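Local coordinates for phenol hydroxylase component phN (PDB 3U52), which probably serves as the diiron-bearing subunit of a bacterial multicomponent phenol hydroxylase, where phenol would be hydroxylated with dioxygen, at residues 288-293 with 363-368; 215-220 with 282-287; 96-101 with 157-162; 338-343 with 483-488. One frame throughout, in Å; residues are numbered along the deposited sequence.

Contact 1 of 4, residues 288-293 with 363-368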
loop_
_atom_site.group_PDB
_atom_site.type_symbol
_atom_site.label_atom_id
_atom_site.label_comp_id
_atom_site.label_asym_id
_atom_site.label_seq_id
_atom_site.Cartn_x
_atom_site.Cartn_y
_atom_site.Cartn_z
ATOM N N VAL A 288 -17.190 5.112 20.563
ATOM C CA VAL A 288 -16.322 6.282 20.342
ATOM C C VAL A 288 -16.768 7.415 21.290
ATOM O O VAL A 288 -16.008 7.907 22.133
ATOM C CB VAL A 288 -16.379 6.788 18.861
ATOM C CG1 VAL A 288 -15.354 7.946 18.632
ATOM C CG2 VAL A 288 -16.096 5.663 17.897
ATOM N N MET A 289 -18.001 7.836 21.127
ATOM C CA MET A 289 -18.611 8.870 21.956
ATOM C C MET A 289 -20.104 8.660 21.756
ATOM O O MET A 289 -20.495 7.843 20.904
ATOM C CB MET A 289 -18.199 10.275 21.531
ATOM C CG MET A 289 -18.733 10.721 20.180
ATOM S SD MET A 289 -17.969 12.247 19.541
ATOM C CE MET A 289 -17.219 11.477 18.098
ATOM N N SER A 290 -20.927 9.325 22.545
ATOM C CA SER A 290 -22.356 9.128 22.366
ATOM C C SER A 290 -22.844 10.071 21.281
ATOM O O SER A 290 -22.158 11.057 20.958
ATOM C CB SER A 290 -23.100 9.411 23.664
ATOM O OG SER A 290 -22.930 10.776 24.051
ATOM N N TRP A 291 -24.043 9.818 20.745
ATOM C CA TRP A 291 -24.650 10.768 19.804
ATOM C C TRP A 291 -24.799 12.127 20.466
ATOM O O TRP A 291 -24.552 13.181 19.868
ATOM C CB TRP A 291 -26.031 10.286 19.353
ATOM C CG TRP A 291 -26.794 11.377 18.624
ATOM C CD1 TRP A 291 -27.829 12.090 19.092
ATOM C CD2 TRP A 291 -26.540 11.852 17.288
ATOM N NE1 TRP A 291 -28.259 13.005 18.138
ATOM C CE2 TRP A 291 -27.479 12.866 17.018
ATOM C CE3 TRP A 291 -25.598 11.522 16.302
ATOM C CZ2 TRP A 291 -27.521 13.546 15.785
ATOM C CZ3 TRP A 291 -25.641 12.184 15.083
ATOM C CH2 TRP A 291 -26.595 13.178 14.834
ATOM N N SER A 292 -25.194 12.129 21.729
ATOM C CA SER A 292 -25.415 13.382 22.421
ATOM C C SER A 292 -24.088 14.251 22.462
ATOM O O SER A 292 -24.075 15.466 22.164
ATOM C CB SER A 292 -25.913 13.023 23.823
ATOM O OG SER A 292 -26.001 14.207 24.571
ATOM N N GLU A 293 -22.960 13.605 22.745
ATOM C CA GLU A 293 -21.659 14.282 22.738
ATOM C C GLU A 293 -21.247 14.744 21.338
ATOM O O GLU A 293 -20.664 15.816 21.208
ATOM C CB GLU A 293 -20.552 13.352 23.284
ATOM C CG GLU A 293 -20.537 13.197 24.824
ATOM C CD GLU A 293 -19.724 11.996 25.317
ATOM O OE1 GLU A 293 -19.455 11.048 24.535
ATOM O OE2 GLU A 293 -19.342 12.005 26.518
ATOM N N GLU A 363 -24.828 6.436 31.927
ATOM C CA GLU A 363 -23.819 7.489 32.077
ATOM C C GLU A 363 -23.863 8.573 30.978
ATOM O O GLU A 363 -23.846 9.765 31.273
ATOM C CB GLU A 363 -22.446 6.811 32.119
ATOM C CG GLU A 363 -21.314 7.636 32.643
ATOM C CD GLU A 363 -20.007 6.867 32.493
ATOM O OE1 GLU A 363 -19.725 5.985 33.359
ATOM O OE2 GLU A 363 -19.286 7.122 31.483
ATOM N N LYS A 364 -23.942 8.172 29.719
ATOM C CA LYS A 364 -24.035 9.166 28.632
ATOM C C LYS A 364 -25.390 9.878 28.553
ATOM O O LYS A 364 -25.462 11.006 28.065
ATOM C CB LYS A 364 -23.647 8.534 27.287
ATOM C CG LYS A 364 -22.173 7.984 27.200
ATOM C CD LYS A 364 -21.137 9.046 27.517
ATOM C CE LYS A 364 -19.722 8.505 27.517
ATOM N NZ LYS A 364 -18.818 9.602 27.962
ATOM N N TYR A 365 -26.453 9.211 29.026
ATOM C CA TYR A 365 -27.827 9.706 28.994
ATOM C C TYR A 365 -28.467 9.738 30.410
ATOM O O TYR A 365 -29.430 8.992 30.693
ATOM C CB TYR A 365 -28.664 8.864 28.006
ATOM C CG TYR A 365 -28.167 9.003 26.610
ATOM C CD1 TYR A 365 -27.266 8.090 26.085
ATOM C CD2 TYR A 365 -28.554 10.073 25.810
ATOM C CE1 TYR A 365 -26.754 8.243 24.784
ATOM C CE2 TYR A 365 -28.065 10.197 24.489
ATOM C CZ TYR A 365 -27.165 9.296 24.005
ATOM O OH TYR A 365 -26.653 9.399 22.719
ATOM N N PRO A 366 -27.901 10.562 31.328
ATOM C CA PRO A 366 -28.338 10.474 32.739
ATOM C C PRO A 366 -29.798 10.880 33.048
ATOM O O PRO A 366 -30.396 10.396 34.033
ATOM C CB PRO A 366 -27.350 11.420 33.454
ATOM C CG PRO A 366 -26.890 12.396 32.365
ATOM C CD PRO A 366 -26.813 11.548 31.140
ATOM N N ASP A 367 -30.366 11.721 32.195
ATOM C CA ASP A 367 -31.700 12.273 32.371
ATOM C C ASP A 367 -32.809 11.477 31.652
ATOM O O ASP A 367 -33.992 11.783 31.866
ATOM C CB ASP A 367 -31.752 13.708 31.819
ATOM C CG ASP A 367 -30.691 14.617 32.420
ATOM O OD1 ASP A 367 -30.776 14.882 33.637
ATOM O OD2 ASP A 367 -29.772 15.081 31.678
ATOM N N THR A 368 -32.438 10.538 30.753
ATOM C CA THR A 368 -33.427 9.823 29.900
ATOM C C THR A 368 -33.327 8.286 29.820
ATOM O O THR A 368 -34.358 7.618 29.707
ATOM C CB THR A 368 -33.382 10.332 28.450
ATOM O OG1 THR A 368 -32.050 10.162 27.923
ATOM C CG2 THR A 368 -33.773 11.831 28.379
HETATM O O HOH W 1 -23.568 11.864 26.384
HETATM O O HOH W 2 -17.003 9.695 25.117
#

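Contact 2 of 4, residues 215-220 with 282-287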
loop_
_atom_site.group_PDB
_atom_site.type_symbol
_atom_site.label_atom_id
_atom_site.label_comp_id
_atom_site.label_asym_id
_atom_site.label_seq_id
_atom_site.Cartn_x
_atom_site.Cartn_y
_atom_site.Cartn_z
ATOM N N ALA A 215 -11.923 2.732 13.524
ATOM C CA ALA A 215 -10.630 2.749 14.219
ATOM C C ALA A 215 -10.760 2.042 15.562
ATOM O O ALA A 215 -9.867 1.316 15.910
ATOM C CB ALA A 215 -10.109 4.160 14.417
ATOM N N TYR A 216 -11.880 2.195 16.279
ATOM C CA TYR A 216 -12.029 1.564 17.615
ATOM C C TYR A 216 -12.471 0.100 17.555
ATOM O O TYR A 216 -12.521 -0.567 18.589
ATOM C CB TYR A 216 -13.006 2.338 18.480
ATOM C CG TYR A 216 -12.531 3.676 19.039
ATOM C CD1 TYR A 216 -11.807 4.575 18.273
ATOM C CD2 TYR A 216 -12.891 4.052 20.338
ATOM C CE1 TYR A 216 -11.408 5.805 18.796
ATOM C CE2 TYR A 216 -12.492 5.269 20.872
ATOM C CZ TYR A 216 -11.770 6.146 20.094
ATOM O OH TYR A 216 -11.385 7.352 20.664
ATOM N N ASN A 217 -12.826 -0.380 16.364
ATOM C CA ASN A 217 -13.383 -1.682 16.229
ATOM C C ASN A 217 -12.620 -2.585 15.280
ATOM O O ASN A 217 -13.133 -3.623 14.856
ATOM C CB ASN A 217 -14.883 -1.599 15.893
ATOM C CG ASN A 217 -15.679 -1.078 17.045
ATOM O OD1 ASN A 217 -16.121 -1.852 17.898
ATOM N ND2 ASN A 217 -15.779 0.238 17.153
ATOM N N GLY A 218 -11.417 -2.172 14.894
ATOM C CA GLY A 218 -10.489 -3.078 14.210
ATOM C C GLY A 218 -10.688 -3.224 12.721
ATOM O O GLY A 218 -10.178 -4.199 12.076
ATOM N N ASP A 219 -11.395 -2.257 12.140
ATOM C CA ASP A 219 -11.778 -2.362 10.725
ATOM C C ASP A 219 -10.784 -1.504 9.927
ATOM O O ASP A 219 -10.978 -0.289 9.741
ATOM C CB ASP A 219 -13.233 -1.904 10.549
ATOM C CG ASP A 219 -13.687 -1.837 9.085
ATOM O OD1 ASP A 219 -13.002 -2.363 8.178
ATOM O OD2 ASP A 219 -14.770 -1.258 8.842
ATOM N N MET A 220 -9.697 -2.146 9.504
ATOM C CA MET A 220 -8.614 -1.456 8.830
ATOM C C MET A 220 -9.011 -0.928 7.466
ATOM O O MET A 220 -8.564 0.160 7.077
ATOM C CB MET A 220 -7.419 -2.372 8.678
ATOM C CG MET A 220 -6.241 -1.712 7.973
ATOM S SD MET A 220 -4.861 -2.889 7.738
ATOM C CE MET A 220 -4.524 -3.350 9.436
ATOM N N TYR A 282 -25.408 2.198 19.353
ATOM C CA TYR A 282 -25.800 0.767 19.487
ATOM C C TYR A 282 -25.034 -0.257 18.636
ATOM O O TYR A 282 -24.795 -1.391 19.091
ATOM C CB TYR A 282 -27.298 0.597 19.162
ATOM C CG TYR A 282 -28.200 1.122 20.251
ATOM C CD1 TYR A 282 -28.575 2.480 20.303
ATOM C CD2 TYR A 282 -28.660 0.270 21.246
ATOM C CE1 TYR A 282 -29.370 2.984 21.330
ATOM C CE2 TYR A 282 -29.479 0.745 22.289
ATOM C CZ TYR A 282 -29.836 2.084 22.316
ATOM O OH TYR A 282 -30.632 2.499 23.354
ATOM N N MET A 283 -24.705 0.100 17.392
ATOM C CA MET A 283 -24.123 -0.886 16.501
ATOM C C MET A 283 -22.608 -1.090 16.675
ATOM O O MET A 283 -22.076 -2.103 16.203
ATOM C CB MET A 283 -24.469 -0.616 15.044
ATOM C CG MET A 283 -25.978 -0.635 14.717
ATOM S SD MET A 283 -26.025 -0.491 12.933
ATOM C CE MET A 283 -27.576 -1.180 12.485
ATOM N N LEU A 284 -21.930 -0.154 17.332
ATOM C CA LEU A 284 -20.483 -0.295 17.560
ATOM C C LEU A 284 -20.195 -1.017 18.893
ATOM O O LEU A 284 -20.598 -0.521 19.945
ATOM C CB LEU A 284 -19.787 1.080 17.532
ATOM C CG LEU A 284 -19.970 1.973 16.292
ATOM C CD1 LEU A 284 -19.356 3.348 16.534
ATOM C CD2 LEU A 284 -19.377 1.313 15.031
ATOM N N PRO A 285 -19.550 -2.214 18.841
ATOM C CA PRO A 285 -19.152 -2.914 20.070
ATOM C C PRO A 285 -18.278 -2.058 21.000
ATOM O O PRO A 285 -18.593 -1.957 22.206
ATOM C CB PRO A 285 -18.399 -4.155 19.543
ATOM C CG PRO A 285 -19.074 -4.448 18.226
ATOM C CD PRO A 285 -19.306 -3.057 17.633
ATOM N N ASN A 286 -17.217 -1.440 20.443
ATOM C CA ASN A 286 -16.447 -0.409 21.165
ATOM C C ASN A 286 -16.912 0.979 20.783
ATOM O O ASN A 286 -16.869 1.331 19.592
ATOM C CB ASN A 286 -14.917 -0.558 20.953
ATOM C CG ASN A 286 -14.447 -1.982 21.217
ATOM O OD1 ASN A 286 -14.891 -2.605 22.184
ATOM N ND2 ASN A 286 -13.592 -2.512 20.363
ATOM N N LYS A 287 -17.312 1.763 21.803
ATOM C CA LYS A 287 -17.944 3.061 21.610
ATOM C C LYS A 287 -16.893 4.143 21.419
ATOM O O LYS A 287 -15.833 4.097 22.053
ATOM C CB LYS A 287 -18.821 3.456 22.823
ATOM C CG LYS A 287 -19.815 2.402 23.333
ATOM C CD LYS A 287 -20.943 2.041 22.307
ATOM C CE LYS A 287 -21.741 0.814 22.805
ATOM N NZ LYS A 287 -22.715 0.325 21.725
#

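Contact 3 of 4, residues 96-101 with 157-162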
loop_
_atom_site.group_PDB
_atom_site.type_symbol
_atom_site.label_atom_id
_atom_site.label_comp_id
_atom_site.label_asym_id
_atom_site.label_seq_id
_atom_site.Cartn_x
_atom_site.Cartn_y
_atom_site.Cartn_z
ATOM N N ALA A 96 -23.140 -2.045 11.009
ATOM C CA ALA A 96 -22.880 -0.666 10.682
ATOM C C ALA A 96 -22.509 -0.586 9.216
ATOM O O ALA A 96 -22.903 0.354 8.546
ATOM C CB ALA A 96 -21.793 -0.147 11.506
ATOM N N LEU A 97 -21.809 -1.590 8.690
ATOM C CA LEU A 97 -21.393 -1.565 7.264
ATOM C C LEU A 97 -22.517 -1.911 6.274
ATOM O O LEU A 97 -22.511 -1.448 5.107
ATOM C CB LEU A 97 -20.140 -2.440 7.038
ATOM C CG LEU A 97 -18.906 -2.166 7.943
ATOM C CD1 LEU A 97 -17.772 -3.176 7.657
ATOM C CD2 LEU A 97 -18.376 -0.714 7.856
ATOM N N LYS A 98 -23.468 -2.751 6.719
ATOM C CA LYS A 98 -24.690 -3.070 5.899
ATOM C C LYS A 98 -25.509 -1.805 5.699
ATOM O O LYS A 98 -25.929 -1.502 4.591
ATOM C CB LYS A 98 -25.534 -4.126 6.596
ATOM C CG LYS A 98 -24.737 -5.399 6.892
ATOM C CD LYS A 98 -25.482 -6.367 7.785
ATOM C CE LYS A 98 -24.514 -7.440 8.359
ATOM N NZ LYS A 98 -25.288 -8.552 8.990
ATOM N N LEU A 99 -25.669 -1.047 6.778
ATOM C CA LEU A 99 -26.276 0.279 6.753
ATOM C C LEU A 99 -25.505 1.265 5.855
ATOM O O LEU A 99 -26.088 1.994 5.053
ATOM C CB LEU A 99 -26.364 0.798 8.195
ATOM C CG LEU A 99 -27.147 2.011 8.698
ATOM C CD1 LEU A 99 -28.585 2.144 8.111
ATOM C CD2 LEU A 99 -27.237 1.904 10.240
ATOM N N PHE A 100 -24.201 1.288 5.986
ATOM C CA PHE A 100 -23.381 2.143 5.147
ATOM C C PHE A 100 -23.475 1.848 3.649
ATOM O O PHE A 100 -23.719 2.771 2.876
ATOM C CB PHE A 100 -21.925 2.081 5.577
ATOM C CG PHE A 100 -21.055 3.142 4.918
ATOM C CD1 PHE A 100 -20.346 2.851 3.752
ATOM C CD2 PHE A 100 -20.950 4.423 5.464
ATOM C CE1 PHE A 100 -19.568 3.818 3.147
ATOM C CE2 PHE A 100 -20.147 5.412 4.845
ATOM C CZ PHE A 100 -19.471 5.111 3.691
ATOM N N ILE A 101 -23.271 0.594 3.242
ATOM C CA ILE A 101 -23.288 0.231 1.815
ATOM C C ILE A 101 -24.656 0.369 1.119
ATOM O O ILE A 101 -24.716 0.589 -0.102
ATOM C CB ILE A 101 -22.715 -1.181 1.580
ATOM C CG1 ILE A 101 -22.260 -1.340 0.123
ATOM C CG2 ILE A 101 -23.766 -2.278 1.969
ATOM C CD1 ILE A 101 -21.509 -2.636 -0.172
ATOM N N ASN A 157 -23.553 -11.302 5.837
ATOM C CA ASN A 157 -24.802 -11.241 5.060
ATOM C C ASN A 157 -25.226 -9.786 5.010
ATOM O O ASN A 157 -24.657 -8.973 5.704
ATOM C CB ASN A 157 -25.867 -12.169 5.668
ATOM C CG ASN A 157 -25.548 -13.669 5.442
ATOM O OD1 ASN A 157 -25.127 -14.048 4.353
ATOM N ND2 ASN A 157 -25.716 -14.504 6.483
ATOM N N GLY A 158 -26.164 -9.440 4.138
ATOM C CA GLY A 158 -26.752 -8.127 4.146
ATOM C C GLY A 158 -25.995 -7.057 3.366
ATOM O O GLY A 158 -26.440 -5.913 3.302
ATOM N N LEU A 159 -24.879 -7.413 2.740
ATOM C CA LEU A 159 -24.076 -6.435 2.001
ATOM C C LEU A 159 -24.193 -6.665 0.497
ATOM O O LEU A 159 -23.563 -5.963 -0.271
ATOM C CB LEU A 159 -22.579 -6.537 2.415
ATOM C CG LEU A 159 -22.281 -6.063 3.833
ATOM C CD1 LEU A 159 -21.568 -7.122 4.608
ATOM C CD2 LEU A 159 -21.451 -4.816 3.757
ATOM N N HIS A 160 -25.033 -7.610 0.073
ATOM C CA HIS A 160 -24.949 -8.176 -1.280
ATOM C C HIS A 160 -25.741 -7.476 -2.369
ATOM O O HIS A 160 -25.526 -7.753 -3.577
ATOM C CB HIS A 160 -25.322 -9.696 -1.271
ATOM C CG HIS A 160 -26.629 -9.987 -0.604
ATOM N ND1 HIS A 160 -27.829 -9.904 -1.265
ATOM C CD2 HIS A 160 -26.930 -10.298 0.677
ATOM C CE1 HIS A 160 -28.816 -10.179 -0.433
ATOM N NE2 HIS A 160 -28.300 -10.407 0.757
ATOM N N ASP A 161 -26.654 -6.587 -2.001
ATOM C CA ASP A 161 -27.493 -5.938 -3.037
ATOM C C ASP A 161 -27.837 -4.475 -2.676
ATOM O O ASP A 161 -29.009 -4.055 -2.759
ATOM C CB ASP A 161 -28.772 -6.775 -3.207
ATOM C CG ASP A 161 -28.997 -7.233 -4.689
ATOM O OD1 ASP A 161 -29.537 -8.337 -4.932
ATOM O OD2 ASP A 161 -28.665 -6.453 -5.616
ATOM N N GLY A 162 -26.838 -3.754 -2.187
ATOM C CA GLY A 162 -26.975 -2.362 -1.760
ATOM C C GLY A 162 -27.804 -1.446 -2.669
ATOM O O GLY A 162 -28.792 -0.864 -2.202
#

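Contact 4 of 4, residues 338-343 with 483-488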
loop_
_atom_site.group_PDB
_atom_site.type_symbol
_atom_site.label_atom_id
_atom_site.label_comp_id
_atom_site.label_asym_id
_atom_site.label_seq_id
_atom_site.Cartn_x
_atom_site.Cartn_y
_atom_site.Cartn_z
ATOM N N THR A 338 -37.262 1.066 17.241
ATOM C CA THR A 338 -37.964 0.958 15.962
ATOM C C THR A 338 -37.379 -0.131 15.080
ATOM O O THR A 338 -38.119 -0.982 14.563
ATOM C CB THR A 338 -37.892 2.307 15.230
ATOM O OG1 THR A 338 -38.588 3.250 16.059
ATOM C CG2 THR A 338 -38.518 2.256 13.831
ATOM N N PHE A 339 -36.054 -0.125 14.904
ATOM C CA PHE A 339 -35.418 -1.096 14.027
ATOM C C PHE A 339 -35.475 -2.483 14.633
ATOM O O PHE A 339 -35.670 -3.474 13.910
ATOM C CB PHE A 339 -33.995 -0.682 13.660
ATOM C CG PHE A 339 -33.944 0.346 12.531
ATOM C CD1 PHE A 339 -33.776 1.689 12.795
ATOM C CD2 PHE A 339 -34.107 -0.053 11.222
ATOM C CE1 PHE A 339 -33.700 2.624 11.761
ATOM C CE2 PHE A 339 -34.013 0.860 10.173
ATOM C CZ PHE A 339 -33.840 2.211 10.448
ATOM N N TYR A 340 -35.350 -2.568 15.946
ATOM C CA TYR A 340 -35.483 -3.874 16.648
ATOM C C TYR A 340 -36.809 -4.611 16.264
ATOM O O TYR A 340 -36.790 -5.787 15.893
ATOM C CB TYR A 340 -35.391 -3.645 18.177
ATOM C CG TYR A 340 -35.454 -4.878 19.015
ATOM C CD1 TYR A 340 -36.684 -5.419 19.398
ATOM C CD2 TYR A 340 -34.305 -5.518 19.405
ATOM C CE1 TYR A 340 -36.763 -6.584 20.168
ATOM C CE2 TYR A 340 -34.369 -6.679 20.211
ATOM C CZ TYR A 340 -35.597 -7.205 20.559
ATOM O OH TYR A 340 -35.619 -8.336 21.322
ATOM N N GLN A 341 -37.952 -3.916 16.349
ATOM C CA GLN A 341 -39.266 -4.555 16.120
ATOM C C GLN A 341 -39.582 -4.766 14.662
ATOM O O GLN A 341 -40.457 -5.558 14.313
ATOM C CB GLN A 341 -40.370 -3.733 16.793
ATOM C CG GLN A 341 -40.668 -2.394 16.113
ATOM C CD GLN A 341 -41.476 -1.492 17.000
ATOM O OE1 GLN A 341 -40.966 -0.933 17.975
ATOM N NE2 GLN A 341 -42.752 -1.381 16.711
ATOM N N TYR A 342 -38.881 -4.076 13.791
ATOM C CA TYR A 342 -39.106 -4.196 12.363
ATOM C C TYR A 342 -37.952 -4.899 11.602
ATOM O O TYR A 342 -37.955 -4.973 10.354
ATOM C CB TYR A 342 -39.378 -2.815 11.799
ATOM C CG TYR A 342 -40.786 -2.276 12.081
ATOM C CD1 TYR A 342 -40.963 -0.945 12.419
ATOM C CD2 TYR A 342 -41.916 -3.081 11.918
ATOM C CE1 TYR A 342 -42.214 -0.416 12.645
ATOM C CE2 TYR A 342 -43.222 -2.559 12.162
ATOM C CZ TYR A 342 -43.341 -1.224 12.498
ATOM O OH TYR A 342 -44.542 -0.621 12.675
ATOM N N CYS A 343 -36.977 -5.461 12.321
ATOM C CA CYS A 343 -35.838 -6.070 11.588
ATOM C C CYS A 343 -36.106 -7.392 10.904
ATOM O O CYS A 343 -35.192 -7.935 10.277
ATOM C CB CYS A 343 -34.531 -6.188 12.407
ATOM S SG CYS A 343 -34.597 -7.427 13.667
ATOM N N ASN A 483 -31.847 -10.922 7.791
ATOM C CA ASN A 483 -32.770 -10.202 8.688
ATOM C C ASN A 483 -32.877 -10.865 10.081
ATOM O O ASN A 483 -32.145 -11.827 10.367
ATOM C CB ASN A 483 -34.148 -10.091 8.014
ATOM C CG ASN A 483 -34.826 -11.439 7.836
ATOM O OD1 ASN A 483 -36.061 -11.529 7.748
ATOM N ND2 ASN A 483 -34.043 -12.491 7.804
ATOM N N PHE A 484 -33.755 -10.348 10.942
ATOM C CA PHE A 484 -34.015 -10.932 12.265
ATOM C C PHE A 484 -32.913 -10.612 13.271
ATOM O O PHE A 484 -31.904 -9.996 12.903
ATOM C CB PHE A 484 -34.199 -12.458 12.216
ATOM C CG PHE A 484 -35.387 -12.936 11.385
ATOM C CD1 PHE A 484 -36.663 -12.358 11.538
ATOM C CD2 PHE A 484 -35.233 -13.984 10.488
ATOM C CE1 PHE A 484 -37.759 -12.804 10.778
ATOM C CE2 PHE A 484 -36.326 -14.445 9.701
ATOM C CZ PHE A 484 -37.594 -13.861 9.865
ATOM N N ASP A 485 -33.097 -11.034 14.536
ATOM C CA ASP A 485 -32.126 -10.811 15.590
ATOM C C ASP A 485 -30.719 -11.350 15.270
ATOM O O ASP A 485 -30.547 -12.376 14.605
ATOM C CB ASP A 485 -32.593 -11.474 16.901
ATOM C CG ASP A 485 -32.039 -10.800 18.115
ATOM O OD1 ASP A 485 -32.775 -9.957 18.681
ATOM O OD2 ASP A 485 -30.862 -11.084 18.524
ATOM N N TYR A 486 -29.713 -10.660 15.783
ATOM C CA TYR A 486 -28.333 -11.109 15.623
ATOM C C TYR A 486 -28.089 -12.470 16.302
ATOM O O TYR A 486 -27.347 -13.339 15.778
ATOM C CB TYR A 486 -27.372 -10.076 16.207
ATOM C CG TYR A 486 -25.941 -10.561 16.208
ATOM C CD1 TYR A 486 -25.191 -10.621 15.020
ATOM C CD2 TYR A 486 -25.346 -10.994 17.395
ATOM C CE1 TYR A 486 -23.838 -11.079 15.034
ATOM C CE2 TYR A 486 -24.011 -11.446 17.421
ATOM C CZ TYR A 486 -23.275 -11.500 16.241
ATOM O OH TYR A 486 -21.939 -11.942 16.307
ATOM N N VAL A 487 -28.682 -12.623 17.484
ATOM C CA VAL A 487 -28.554 -13.875 18.255
ATOM C C VAL A 487 -29.258 -15.015 17.492
ATOM O O VAL A 487 -30.463 -14.989 17.249
ATOM C CB VAL A 487 -29.052 -13.667 19.713
ATOM C CG1 VAL A 487 -29.122 -14.980 20.477
ATOM C CG2 VAL A 487 -28.126 -12.658 20.409
ATOM N N GLY A 488 -28.452 -15.963 17.045
ATOM C CA GLY A 488 -28.920 -17.097 16.290
ATOM C C GLY A 488 -28.817 -16.914 14.797
ATOM O O GLY A 488 -29.371 -17.714 14.024
HETATM O O HOH W 3 -33.475 -10.061 21.189
#

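Contact 1 of 4, residues 288-293 with 363-368
Glu293 and Lys364 form the salt bridge of this contact: Lys364 NZ lies 2.9 Å from Glu293 OE2, met on the syn side and 22° out of the carboxylate plane. The two side chains cross at about a right angle, Lys364 bending at its second torsion (chi2 -56°). The other carboxylate oxygen, Glu293 OE1, accepts from Ser290 N at 3.0 Å and from a water that is also weakly bound to Lys364 NZ, so both oxygens of one acid are in use. In return Ser290 OG accepts from Glu293 N at 3.1 Å. A second water joins Ser290 OG to the carbonyl oxygen of Lys364, tying the start of one helix to the end of another. Further in, Tyr365 brings its hydroxyl to the first turn of helix 291-310, where Ser292 N donates to Tyr365 OH at 3.2 Å; Asp281, which also accepts from Trp291 N, is a weak partner of the same hydroxyl. The short side chains of Ser290 and Ser292 let the phenol ring come close, both CB atoms approaching it obliquely, Ser292 CB reaching Tyr365 CE2 at 3.6 Å. His333 meets that ring edge-to-face. The reciprocal bonds of Ser290 and Glu293 are a capping box, the classic N-terminal signature of an alpha helix, here bridged to the C-terminal end of helix 355-364.

Contact 2 of 4, residues 215-220 with 282-287
Asn217 grips the backbone of Asn286 with both ends of its amide. Asn286 N donates to a lone pair of Asn217 OD1 at 2.8 Å, and Asn217 ND2 donates back to Asn286 O at 2.9 Å with an N-H...O angle of 172°, Asn286 O lying close to the amide plane of Asn217. Outside the pair, Gly213 O also takes ND2 and Ser89 OG bonds to OD1, fixing the rotation of this buried amide. Pro285 packs alongside, its CD 3.4 Å from Asn217 OD1. Asparagine suits the place because its amide offers donor and acceptor side by side, matching the N-H and C=O of one residue; an aspartate here would probably leave Asn286 O and Gly213 O without their donor. The amide joins loops that follow helices 187-216 and 254-283 of the helical hydroxylase fold. Toward solvent the grip loosens. Exposed Asn286 adds one bond, ND2 to Tyr216 O at 2.8 Å. The Tyr216 ring leans obliquely on the carbonyl of Lys287, CD2 to O 3.4 Å, and packs against another protein's backbone. Lys287 starts its side chain away from 215-220; its NZ bonds to Leu284 O and Asp281 O and forms a salt bridge with Glu357.

Contact 3 of 4, residues 96-101 with 157-162
Leu97 meets Leu159 at the start of the contact: Leu159 CD2 lies 3.8 Å from the carbonyl oxygen Leu97 O, and makes a looser apolar touch with Leu97 CB on the flank of helix 94-103. One residue on, Lys98 lays its aliphatic chain across the loop. With CG anti to the carbonyl carbon (chi1 -56°) and the rest extended, it crosses Leu159 at about a right angle, CG to Leu159 CG 4.0 Å, and passes Asn157 O with CE at 3.1 Å. The ammonium group goes farther, to a salt bridge with Asp491 and a hydrogen bond to Asn95; Asp491 also accepts from Asn157 N. A methionine in place of Lys98 would probably keep much of the packing on Leu159 but leave Asp491 without its positive mate. Gly158, with positive phi (86°), lies against the lysine chain: a CB there would clash with Lys98 CD. Phe100, on the same helix, touches a bound xenon. Ile101 points at the loop; its CG2 branch reaches Leu159 CD2 at 3.9 Å, and at Gly162 a CB would clash with Ile101 O. Asp161 points away from the helix, its carboxylate bonding to His476 and to a basic side chain of another protein's chain. The chemistry implied is of Leu159 packed against helix 94-103 without a direct hydrogen bond, with a salt bridge from buried Lys98 to Asp491 tying in helix 490-498.

Contact 4 of 4, residues 338-343 with 483-488
Tyr340 and Asp485 set two flat groups 86° apart, the carboxylate approaching the ring obliquely with OD1 4.0 Å from Tyr340 CE2. Their polar ends meet through a water, which donates to Asp485 OD1 at 2.6 Å and is 2.8 Å from Tyr340 OH. Arg389 serves both groups, as a cation-pi partner of the ring and through a salt bridge to Asp485 OD1. With CG anti to the backbone N (chi1 -178°), Tyr340 carries its ring out to the loop and the arginine. The other oxygen, Asp485 OD2, receives Val487 N at 2.9 Å with its anti lone pair, forming an Asx turn; aspartate is short enough to close this turn and still hold the arginine. The Phe484 ring has the Asn483 side chain over the centre of one face.

Where the backbones come closest, Phe484 N donates to Cys343 O at 2.9 Å, almost straight at 177° but from above the carbonyl plane. Cys343 SG rests 3.6 Å from Phe484 C, a small side chain that lets the two backbones approach. Nearby, Phe339 and Tyr342 each touch a bound xenon. The chemistry implies one direct backbone bond, supported by a water bridge and by Arg389, fastening the C-terminal loop to helix 331-342.

How the contacts relate
Contact 3 is the most deeply placed, its centre about 15 Å from that of the chain, and its touching residues are all buried; contact 2 is partly buried with exposed Asn286, while contacts 1 and 4 are mostly buried though farther from the centre. Contacts 1 and 2 follow one another along the chain where helix 254-283 passes into helix 291-310, and touch at Val288 and Tyr216. Contacts 2 and 3 meet through Met283, packed against Ala96 and Leu99, and Asp219 against Leu97. Chemistry differs accordingly: a capping box with a salt bridge in contact 1, amide bonding in contact 2, apolar packing beside a lysine whose charge is met by Asp491 in contact 3, and water with a backbone bond in contact 4.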